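Local structure of 2-dehydropantoate 2-reductase (Porphyromonas gingivalis, 2QYT) at residues W196-T208 and V248-Q260. The protein probably catalyses the NADPH-dependent reduction of ketopantoate to pantoate, the second step in making pantoate for pantothenate biosynthesis. Residues are numbered along the deposited sequence; the frame is centred on the assembly and turned at random.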
loop_
_atom_site.group_PDB
_atom_site.type_symbol
_atom_site.label_atom_id
_atom_site.label_comp_id
_atom_site.label_asym_id
_atom_site.label_seq_id
_atom_site.Cartn_x
_atom_site.Cartn_y
_atom_site.Cartn_z
ATOM N N TRP A 196 -9.524 -1.546 -9.994
ATOM C CA TRP A 196 -8.827 -0.923 -11.114
ATOM C C TRP A 196 -7.579 -0.167 -10.663
ATOM O O TRP A 196 -6.529 -0.332 -11.254
ATOM C CB TRP A 196 -9.780 -0.017 -11.886
ATOM C CG TRP A 196 -9.113 0.986 -12.743
ATOM C CD1 TRP A 196 -9.273 2.349 -12.696
ATOM C CD2 TRP A 196 -8.163 0.727 -13.783
ATOM N NE1 TRP A 196 -8.490 2.951 -13.663
ATOM C CE2 TRP A 196 -7.804 1.979 -14.345
ATOM C CE3 TRP A 196 -7.588 -0.443 -14.307
ATOM C CZ2 TRP A 196 -6.880 2.092 -15.388
ATOM C CZ3 TRP A 196 -6.673 -0.327 -15.360
ATOM C CH2 TRP A 196 -6.329 0.929 -15.881
ATOM N N TYR A 197 -7.700 0.650 -9.614
ATOM C CA TYR A 197 -6.548 1.385 -9.051
ATOM C C TYR A 197 -5.468 0.430 -8.563
ATOM O O TYR A 197 -4.270 0.672 -8.742
ATOM C CB TYR A 197 -6.975 2.359 -7.935
ATOM C CG TYR A 197 -7.824 3.477 -8.458
ATOM C CD1 TYR A 197 -7.265 4.724 -8.770
ATOM C CD2 TYR A 197 -9.182 3.280 -8.709
ATOM C CE1 TYR A 197 -8.065 5.768 -9.312
ATOM C CE2 TYR A 197 -9.977 4.296 -9.226
ATOM C CZ TYR A 197 -9.423 5.541 -9.529
ATOM O OH TYR A 197 -10.235 6.537 -10.067
ATOM N N ILE A 198 -5.904 -0.666 -7.969
ATOM C CA ILE A 198 -5.004 -1.697 -7.492
ATOM C C ILE A 198 -4.233 -2.421 -8.609
ATOM O O ILE A 198 -3.018 -2.629 -8.473
ATOM C CB ILE A 198 -5.778 -2.751 -6.681
ATOM C CG1 ILE A 198 -6.470 -2.101 -5.483
ATOM C CG2 ILE A 198 -4.855 -3.900 -6.222
ATOM C CD1 ILE A 198 -5.637 -1.998 -4.354
HETATM N N MSE A 199 -4.923 -2.900 -9.646
HETATM C CA MSE A 199 -4.204 -3.528 -10.771
HETATM C C MSE A 199 -3.354 -2.493 -11.490
HETATM O O MSE A 199 -2.221 -2.775 -11.865
HETATM C CB MSE A 199 -5.130 -4.290 -11.739
HETATM C CG MSE A 199 -6.169 -3.472 -12.505
HETATM SE SE MSE A 199 -6.761 -4.320 -14.194
HETATM C CE MSE A 199 -5.775 -3.237 -15.437
ATOM N N LYS A 200 -3.892 -1.285 -11.654
ATOM C CA LYS A 200 -3.146 -0.226 -12.326
ATOM C C LYS A 200 -1.800 0.052 -11.642
ATOM O O LYS A 200 -0.761 0.075 -12.309
ATOM C CB LYS A 200 -3.992 1.052 -12.484
ATOM C CG LYS A 200 -3.473 2.046 -13.515
ATOM C CD LYS A 200 -4.104 3.431 -13.318
ATOM C CE LYS A 200 -3.377 4.266 -12.241
ATOM N NZ LYS A 200 -4.307 4.895 -11.252
ATOM N N LYS A 201 -1.820 0.207 -10.313
ATOM C CA LYS A 201 -0.599 0.369 -9.525
ATOM C C LYS A 201 0.356 -0.821 -9.701
ATOM O O LYS A 201 1.549 -0.626 -9.950
ATOM C CB LYS A 201 -0.948 0.552 -8.037
ATOM C CG LYS A 201 0.240 0.556 -7.078
ATOM C CD LYS A 201 0.627 1.951 -6.670
ATOM C CE LYS A 201 2.093 2.051 -6.266
ATOM N NZ LYS A 201 2.220 1.687 -4.849
ATOM N N PHE A 202 -0.167 -2.039 -9.568
ATOM C CA PHE A 202 0.659 -3.247 -9.616
ATOM C C PHE A 202 1.327 -3.492 -10.988
ATOM O O PHE A 202 2.478 -3.897 -11.064
ATOM C CB PHE A 202 -0.128 -4.501 -9.182
ATOM C CG PHE A 202 0.673 -5.766 -9.314
ATOM C CD1 PHE A 202 1.571 -6.149 -8.297
ATOM C CD2 PHE A 202 0.584 -6.543 -10.467
ATOM C CE1 PHE A 202 2.339 -7.297 -8.402
ATOM C CE2 PHE A 202 1.364 -7.684 -10.610
ATOM C CZ PHE A 202 2.239 -8.069 -9.576
HETATM N N MSE A 203 0.579 -3.274 -12.061
HETATM C CA MSE A 203 1.097 -3.439 -13.420
HETATM C C MSE A 203 2.296 -2.517 -13.685
HETATM O O MSE A 203 3.332 -2.985 -14.160
HETATM C CB MSE A 203 -0.007 -3.213 -14.442
HETATM C CG MSE A 203 -1.029 -4.332 -14.537
HETATM SE SE MSE A 203 -2.551 -3.830 -15.693
HETATM C CE MSE A 203 -2.548 -1.913 -15.387
HETATM N N MSE A 204 2.160 -1.239 -13.326
HETATM C CA MSE A 204 3.221 -0.240 -13.445
HETATM C C MSE A 204 4.504 -0.635 -12.710
HETATM O O MSE A 204 5.605 -0.568 -13.245
HETATM C CB MSE A 204 2.732 1.080 -12.863
HETATM C CG MSE A 204 1.667 1.770 -13.677
HETATM SE SE MSE A 204 2.364 2.425 -15.363
HETATM C CE MSE A 204 3.781 3.593 -14.664
ATOM N N ILE A 205 4.350 -1.025 -11.451
ATOM C CA ILE A 205 5.504 -1.361 -10.627
ATOM C C ILE A 205 6.038 -2.755 -10.957
ATOM O O ILE A 205 7.230 -3.000 -10.866
ATOM C CB ILE A 205 5.218 -1.189 -9.129
ATOM C CG1 ILE A 205 6.422 -1.646 -8.304
ATOM C CG2 ILE A 205 4.001 -1.969 -8.736
ATOM C CD1 ILE A 205 6.277 -1.487 -6.813
ATOM N N SER A 206 5.157 -3.661 -11.364
ATOM C CA SER A 206 5.596 -4.948 -11.892
ATOM C C SER A 206 6.501 -4.690 -13.114
ATOM O O SER A 206 7.695 -4.981 -13.082
ATOM C CB SER A 206 4.380 -5.821 -12.230
ATOM O OG SER A 206 4.747 -7.083 -12.749
ATOM N N VAL A 207 5.963 -4.082 -14.165
ATOM C CA VAL A 207 6.775 -3.882 -15.390
ATOM C C VAL A 207 8.074 -3.137 -15.069
ATOM O O VAL A 207 9.149 -3.609 -15.425
ATOM C CB VAL A 207 6.014 -3.221 -16.571
ATOM C CG1 VAL A 207 4.753 -4.023 -16.944
ATOM C CG2 VAL A 207 5.679 -1.783 -16.268
ATOM N N THR A 208 7.961 -2.019 -14.350
ATOM C CA THR A 208 9.101 -1.151 -14.016
ATOM C C THR A 208 10.155 -1.874 -13.182
ATOM O O THR A 208 11.346 -1.823 -13.507
ATOM C CB THR A 208 8.656 0.138 -13.283
ATOM O OG1 THR A 208 7.720 0.857 -14.096
ATOM C CG2 THR A 208 9.852 1.026 -12.969
ATOM N N VAL A 248 -10.894 -5.555 -17.595
ATOM C CA VAL A 248 -9.573 -4.901 -17.688
ATOM C C VAL A 248 -9.423 -3.973 -18.905
ATOM O O VAL A 248 -9.028 -4.427 -19.990
ATOM C CB VAL A 248 -8.423 -5.941 -17.594
ATOM C CG1 VAL A 248 -7.050 -5.295 -17.815
ATOM C CG2 VAL A 248 -8.498 -6.658 -16.249
ATOM N N PRO A 249 -9.710 -2.666 -18.707
ATOM C CA PRO A 249 -9.850 -1.567 -19.675
ATOM C C PRO A 249 -9.218 -1.741 -21.075
ATOM O O PRO A 249 -9.116 -2.866 -21.589
ATOM C CB PRO A 249 -9.213 -0.390 -18.925
ATOM C CG PRO A 249 -9.510 -0.693 -17.451
ATOM C CD PRO A 249 -9.905 -2.155 -17.336
ATOM N N ASP A 250 -8.850 -0.615 -21.694
ATOM C CA ASP A 250 -8.108 -0.594 -22.960
ATOM C C ASP A 250 -7.620 0.826 -23.233
ATOM O O ASP A 250 -8.196 1.790 -22.723
ATOM C CB ASP A 250 -8.920 -1.150 -24.138
ATOM C CG ASP A 250 -8.066 -1.974 -25.097
ATOM O OD1 ASP A 250 -8.559 -2.303 -26.198
ATOM O OD2 ASP A 250 -6.904 -2.297 -24.751
ATOM N N ASP A 251 -6.570 0.948 -24.046
ATOM C CA ASP A 251 -5.676 2.102 -23.983
ATOM C C ASP A 251 -4.983 1.984 -22.628
ATOM O O ASP A 251 -4.410 2.946 -22.126
ATOM C CB ASP A 251 -6.427 3.443 -24.081
ATOM C CG ASP A 251 -7.374 3.514 -25.275
ATOM O OD1 ASP A 251 -8.605 3.537 -25.047
ATOM O OD2 ASP A 251 -6.894 3.553 -26.436
ATOM N N VAL A 252 -5.066 0.783 -22.047
ATOM C CA VAL A 252 -4.503 0.462 -20.735
ATOM C C VAL A 252 -2.981 0.291 -20.825
ATOM O O VAL A 252 -2.244 0.924 -20.063
ATOM C CB VAL A 252 -5.211 -0.776 -20.092
ATOM C CG1 VAL A 252 -5.354 -1.927 -21.087
ATOM C CG2 VAL A 252 -4.502 -1.226 -18.824
ATOM N N VAL A 253 -2.531 -0.555 -21.761
ATOM C CA VAL A 253 -1.120 -0.662 -22.172
ATOM C C VAL A 253 -0.553 0.724 -22.490
ATOM O O VAL A 253 0.520 1.088 -22.006
ATOM C CB VAL A 253 -0.968 -1.575 -23.423
ATOM C CG1 VAL A 253 0.447 -1.519 -23.979
ATOM C CG2 VAL A 253 -1.355 -3.013 -23.100
ATOM N N GLN A 254 -1.296 1.484 -23.297
ATOM C CA GLN A 254 -0.941 2.854 -23.666
ATOM C C GLN A 254 -0.930 3.816 -22.471
ATOM O O GLN A 254 0.007 4.600 -22.304
ATOM C CB GLN A 254 -1.880 3.372 -24.769
ATOM C CG GLN A 254 -1.927 2.502 -26.037
ATOM C CD GLN A 254 -0.551 2.270 -26.666
ATOM O OE1 GLN A 254 0.280 3.177 -26.725
ATOM N NE2 GLN A 254 -0.310 1.046 -27.137
ATOM N N GLN A 255 -1.978 3.746 -21.648
ATOM C CA GLN A 255 -2.111 4.570 -20.446
ATOM C C GLN A 255 -0.917 4.348 -19.519
ATOM O O GLN A 255 -0.304 5.315 -19.052
ATOM C CB GLN A 255 -3.414 4.230 -19.718
ATOM C CG GLN A 255 -3.992 5.342 -18.862
ATOM C CD GLN A 255 -5.396 5.015 -18.370
ATOM O OE1 GLN A 255 -5.583 4.249 -17.412
ATOM N NE2 GLN A 255 -6.393 5.602 -19.027
ATOM N N LEU A 256 -0.599 3.072 -19.270
ATOM C CA LEU A 256 0.598 2.678 -18.531
ATOM C C LEU A 256 1.886 3.152 -19.204
ATOM O O LEU A 256 2.778 3.685 -18.537
ATOM C CB LEU A 256 0.658 1.151 -18.339
ATOM C CG LEU A 256 -0.376 0.339 -17.542
ATOM C CD1 LEU A 256 0.083 -1.114 -17.443
ATOM C CD2 LEU A 256 -0.656 0.917 -16.171
ATOM N N LEU A 257 1.969 2.948 -20.521
ATOM C CA LEU A 257 3.153 3.297 -21.314
ATOM C C LEU A 257 3.582 4.758 -21.140
ATOM O O LEU A 257 4.749 5.036 -20.857
ATOM C CB LEU A 257 2.910 3.011 -22.809
ATOM C CG LEU A 257 4.022 2.695 -23.826
ATOM C CD1 LEU A 257 3.592 3.223 -25.199
ATOM C CD2 LEU A 257 5.416 3.232 -23.472
ATOM N N ASP A 258 2.638 5.683 -21.310
ATOM C CA ASP A 258 2.956 7.109 -21.308
ATOM C C ASP A 258 3.464 7.611 -19.953
ATOM O O ASP A 258 4.387 8.429 -19.898
ATOM C CB ASP A 258 1.758 7.931 -21.779
ATOM C CG ASP A 258 2.173 9.234 -22.414
ATOM O OD1 ASP A 258 1.930 10.294 -21.802
ATOM O OD2 ASP A 258 2.761 9.196 -23.517
ATOM N N LYS A 259 2.860 7.106 -18.874
ATOM C CA LYS A 259 3.265 7.413 -17.494
ATOM C C LYS A 259 4.751 7.107 -17.216
ATOM O O LYS A 259 5.422 7.849 -16.482
ATOM C CB LYS A 259 2.351 6.679 -16.496
ATOM C CG LYS A 259 2.454 7.150 -15.038
ATOM C CD LYS A 259 1.855 8.545 -14.825
ATOM C CE LYS A 259 2.501 9.275 -13.644
ATOM N NZ LYS A 259 1.937 10.639 -13.465
ATOM N N GLN A 260 5.251 6.027 -17.819
ATOM C CA GLN A 260 6.680 5.670 -17.787
ATOM C C GLN A 260 7.595 6.753 -18.397
ATOM O O GLN A 260 8.740 6.917 -17.963
ATOM C CB GLN A 260 6.919 4.345 -18.529
ATOM C CG GLN A 260 5.844 3.265 -18.334
ATOM C CD GLN A 260 6.184 2.253 -17.263
ATOM O OE1 GLN A 260 7.318 2.174 -16.790
ATOM N NE2 GLN A 260 5.195 1.455 -16.882
#
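The six-membered ring of Trp196 takes Pro249 on one face, with Pro249 CG 3.8 Å from the ring centroid, a CH-pi contact; Lys200 CB, from the next turn of the same helix, lies above the opposite face, displaced toward the rim. In the ring plane Gln255 OE1 and the selenium of Met199 meet the edge, Gln255 OE1 3.2 Å from Trp196 CZ2, its amide turned 60° from the indole. With CG anti to the backbone N (chi1 161°), the indole swings out to meet the loop 248-251 and the first turn of helix 252-260. Beside it, in the conformer modelled here, the Met199 methyl rests on Val248 of that loop.

Farther along, two selenomethionines fill the gap between the helices. Met203 crosses Leu256 at about a right angle, its CE 3.4 Å from Leu256 CD1 and also against CD2. Met204, bent at chi2 and chi3, runs past Leu256 the other way; in the conformer modelled, its selenium comes close to Leu256 O and its methyl touches the aliphatic part of Lys259.

The Gln260 amide closes this end. Its OE1 lies 3.0 Å from Thr208 OG1, which is also 2.7 Å from Met204 O, so the hydroxyl proton has two acceptors to choose from. Gln260 NE2 is buried against Val207 CG2 and, in that same conformer, Met204 SE, and finds no hydrogen-bonding partner.

Behind, helix 227-244 receives Met203 on Val237 and Val207 on Leu234. The two helices cross at -56° with axes 10.5 Å apart, a largely apolar helix-helix interface within the all-helical C-terminal domain characteristic of ketopantoate reductases.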